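Local atomic coordinates of hydrolase (Thermus thermophilus, PDB entry 1UFO), a protein that is probably a serine hydrolase of the alpha/beta hydrolase fold, although its substrate is not known. Residues Asp183-Leu188 with Ala215-Thr220. Sequence-based numbering, arbitrary orientation.
Sequences DHIVPL and AGHTLT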
ATOM      1  N   ASP A 183      -8.986  -4.308  13.108  1.00 13.54           N
ATOM      2  CA  ASP A 183      -8.909  -3.287  14.157  1.00 13.95           C
ATOM      3  C   ASP A 183     -10.320  -3.032  14.745  1.00 14.39           C
ATOM      4  O   ASP A 183     -11.276  -2.788  13.997  1.00 14.51           O
ATOM      5  CB  ASP A 183      -8.367  -1.984  13.464  1.00 12.94           C
ATOM      6  CG  ASP A 183      -8.130  -0.837  14.430  1.00 14.17           C
ATOM      7  OD1 ASP A 183      -7.331   0.088  14.050  1.00 12.80           O
ATOM      8  OD2 ASP A 183      -8.698  -0.819  15.523  1.00 13.61           O
ATOM      9  N   HIS A 184     -10.456  -3.158  16.056  1.00 16.40           N
ATOM     10  CA  HIS A 184     -11.762  -2.866  16.641  1.00 19.72           C
ATOM     11  C   HIS A 184     -11.790  -1.558  17.405  1.00 19.96           C
ATOM     12  O   HIS A 184     -12.873  -1.121  17.795  1.00 23.39           O
ATOM     13  CB  HIS A 184     -12.207  -4.026  17.539  1.00 21.44           C
ATOM     14  CG  HIS A 184     -12.220  -5.342  16.829  1.00 25.63           C
ATOM     15  ND1 HIS A 184     -12.927  -5.545  15.659  1.00 27.82           N
ATOM     16  CD2 HIS A 184     -11.605  -6.525  17.110  1.00 27.52           C
ATOM     17  CE1 HIS A 184     -12.761  -6.797  15.261  1.00 28.25           C
ATOM     18  NE2 HIS A 184     -11.963  -7.416  16.121  1.00 29.20           N
ATOM     19  N   ILE A 185     -10.649  -0.926  17.607  1.00 16.83           N
ATOM     20  CA  ILE A 185     -10.612   0.388  18.273  1.00 16.12           C
ATOM     21  C   ILE A 185     -11.056   1.459  17.218  1.00 15.26           C
ATOM     22  O   ILE A 185     -11.870   2.368  17.490  1.00 16.01           O
ATOM     23  CB  ILE A 185      -9.223   0.631  18.801  1.00 16.11           C
ATOM     24  CG1 ILE A 185      -8.908  -0.392  19.922  1.00 19.21           C
ATOM     25  CG2 ILE A 185      -9.146   2.033  19.274  1.00 17.04           C
ATOM     26  CD1 ILE A 185      -7.495  -0.461  20.441  1.00 20.81           C
ATOM     27  N   VAL A 186     -10.490   1.356  16.006  1.00 13.80           N
ATOM     28  CA  VAL A 186     -10.922   2.165  14.865  1.00 12.37           C
ATOM     29  C   VAL A 186     -11.335   1.153  13.804  1.00 12.78           C
ATOM     30  O   VAL A 186     -10.503   0.618  13.065  1.00 10.85           O
ATOM     31  CB  VAL A 186      -9.852   3.053  14.318  1.00 12.91           C
ATOM     32  CG1 VAL A 186     -10.391   3.841  13.087  1.00 11.76           C
ATOM     33  CG2 VAL A 186      -9.390   4.023  15.449  1.00 12.07           C
ATOM     34  N   PRO A 187     -12.650   0.838  13.730  1.00 12.88           N
ATOM     35  CA  PRO A 187     -13.128  -0.156  12.748  1.00 13.20           C
ATOM     36  C   PRO A 187     -12.723   0.234  11.345  1.00 12.10           C
ATOM     37  O   PRO A 187     -12.730   1.412  10.992  1.00 12.37           O
ATOM     38  CB  PRO A 187     -14.662  -0.051  12.869  1.00 14.15           C
ATOM     39  CG  PRO A 187     -14.842   0.308  14.369  1.00 16.19           C
ATOM     40  CD  PRO A 187     -13.784   1.377  14.539  1.00 15.13           C
ATOM     41  N   LEU A 188     -12.369  -0.772  10.544  1.00 10.64           N
ATOM     42  CA  LEU A 188     -12.053  -0.543   9.144  1.00 11.25           C
ATOM     43  C   LEU A 188     -13.070   0.333   8.439  1.00 12.64           C
ATOM     44  O   LEU A 188     -12.712   1.228   7.630  1.00 12.25           O
ATOM     45  CB  LEU A 188     -11.906  -1.882   8.403  1.00 11.14           C
ATOM     46  CG  LEU A 188     -11.532  -1.790   6.913  1.00 13.26           C
ATOM     47  CD1 LEU A 188     -10.089  -1.342   6.840  1.00 12.39           C
ATOM     48  CD2 LEU A 188     -11.683  -3.153   6.220  1.00 12.79           C
ATOM     49  N   ALA A 215      -4.275  -7.765  10.591  1.00 12.50           N
ATOM     50  CA  ALA A 215      -3.696  -6.839  11.570  1.00 11.75           C
ATOM     51  C   ALA A 215      -4.799  -6.112  12.303  1.00 11.58           C
ATOM     52  O   ALA A 215      -5.923  -5.969  11.802  1.00 11.51           O
ATOM     53  CB  ALA A 215      -2.784  -5.819  10.862  1.00 11.42           C
ATOM     54  N   GLY A 216      -4.492  -5.651  13.515  1.00 10.84           N
ATOM     55  CA  GLY A 216      -5.444  -4.925  14.354  1.00 10.84           C
ATOM     56  C   GLY A 216      -4.992  -3.489  14.508  1.00 11.49           C
ATOM     57  O   GLY A 216      -4.424  -2.886  13.574  1.00 10.59           O
ATOM     58  N   HIS A 217      -5.206  -2.966  15.700  1.00 11.09           N
ATOM     59  CA  HIS A 217      -4.862  -1.573  16.030  1.00 11.20           C
ATOM     60  C   HIS A 217      -3.399  -1.385  16.520  1.00 10.95           C
ATOM     61  O   HIS A 217      -3.080  -1.004  17.693  1.00 11.58           O
ATOM     62  CB  HIS A 217      -5.921  -1.060  17.062  1.00 10.81           C
ATOM     63  CG  HIS A 217      -5.886   0.411  17.201  1.00 11.40           C
ATOM     64  ND1 HIS A 217      -6.362   1.240  16.226  1.00 11.83           N
ATOM     65  CD2 HIS A 217      -5.429   1.197  18.200  1.00 13.03           C
ATOM     66  CE1 HIS A 217      -6.224   2.504  16.642  1.00 12.04           C
ATOM     67  NE2 HIS A 217      -5.672   2.505  17.836  1.00 14.30           N
ATOM     68  N   THR A 218      -2.490  -1.702  15.597  1.00 10.51           N
ATOM     69  CA  THR A 218      -1.059  -1.523  15.803  1.00 10.84           C
ATOM     70  C   THR A 218      -0.411  -1.083  14.487  1.00 10.67           C
ATOM     71  O   THR A 218      -0.855  -1.423  13.413  1.00  9.73           O
ATOM     72  CB  THR A 218      -0.315  -2.796  16.300  1.00 14.37           C
ATOM     73  OG1 THR A 218      -0.276  -3.755  15.260  1.00 17.79           O
ATOM     74  CG2 THR A 218      -1.067  -3.403  17.468  1.00 17.12           C
ATOM     75  N   LEU A 219       0.684  -0.330  14.629  1.00  9.98           N
ATOM     76  CA  LEU A 219       1.397   0.199  13.472  1.00  9.02           C
ATOM     77  C   LEU A 219       2.432  -0.873  13.196  1.00  9.69           C
ATOM     78  O   LEU A 219       3.479  -0.956  13.818  1.00  9.62           O
ATOM     79  CB  LEU A 219       2.027   1.557  13.849  1.00  9.01           C
ATOM     80  CG  LEU A 219       2.431   2.445  12.629  1.00  9.33           C
ATOM     81  CD1 LEU A 219       2.739   3.866  13.076  1.00  9.94           C
ATOM     82  CD2 LEU A 219       3.578   1.865  11.855  1.00 10.93           C
ATOM     83  N   THR A 220       2.130  -1.752  12.243  1.00  9.00           N
ATOM     84  CA  THR A 220       3.013  -2.917  11.965  1.00 11.20           C
ATOM     85  C   THR A 220       4.213  -2.548  11.125  1.00 12.81           C
ATOM     86  O   THR A 220       4.213  -1.546  10.391  1.00 11.10           O
ATOM     87  CB  THR A 220       2.289  -4.031  11.166  1.00 13.57           C
ATOM     88  OG1 THR A 220       1.955  -3.499   9.866  1.00 11.84           O
ATOM     89  CG2 THR A 220       1.028  -4.429  11.855  1.00 14.30           C
TER
HETATM   90  O   HOH W   1      -5.653  -0.630  12.074  1.00 12.69           O
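Two donors grip OD1 of D183: ND1 of H217, with an ND1–OD1 distance of 2.6 Å, and a water that also donates to G216 O. The arrangement is a worked example of how an alpha/beta hydrolase fold probably assembles a Ser-His-Asp triad from loops, with D183 in the loop after strand 175-180 and H217 in the loop after strand 207-212. The histidine N-H runs nearly straight (165°) to the syn side of OD1, which lies in the ring plane, although carboxylate and ring are turned 60° against each other. The other carboxylate oxygen is held from within its own loop: V186 N donates to D183 OD2 over 2.9 Å, closing an Asx motif, and I185 N adds a weak bond, so that the acid's rotation is largely fixed. Hydrophobic contacts steady the imidazole as well. V186 CG2 approaches CE1 of H217 obliquely, while I185 CB makes a CH-pi contact over one face, 3.8 Å from the centroid of the H217 ring, with I185 CD1 reaching CD2 of that ring at 3.5 Å. Replacing H217 with an alanine would probably leave D183 OD1 without its imidazole donor and open a gap beside I185. With CG anti to the backbone N (chi1 -165°), the H217 ring is carried across to the carboxylate, and on its far side NE2 is hydrogen-bonded to OG of S113, on the likely nucleophile elbow.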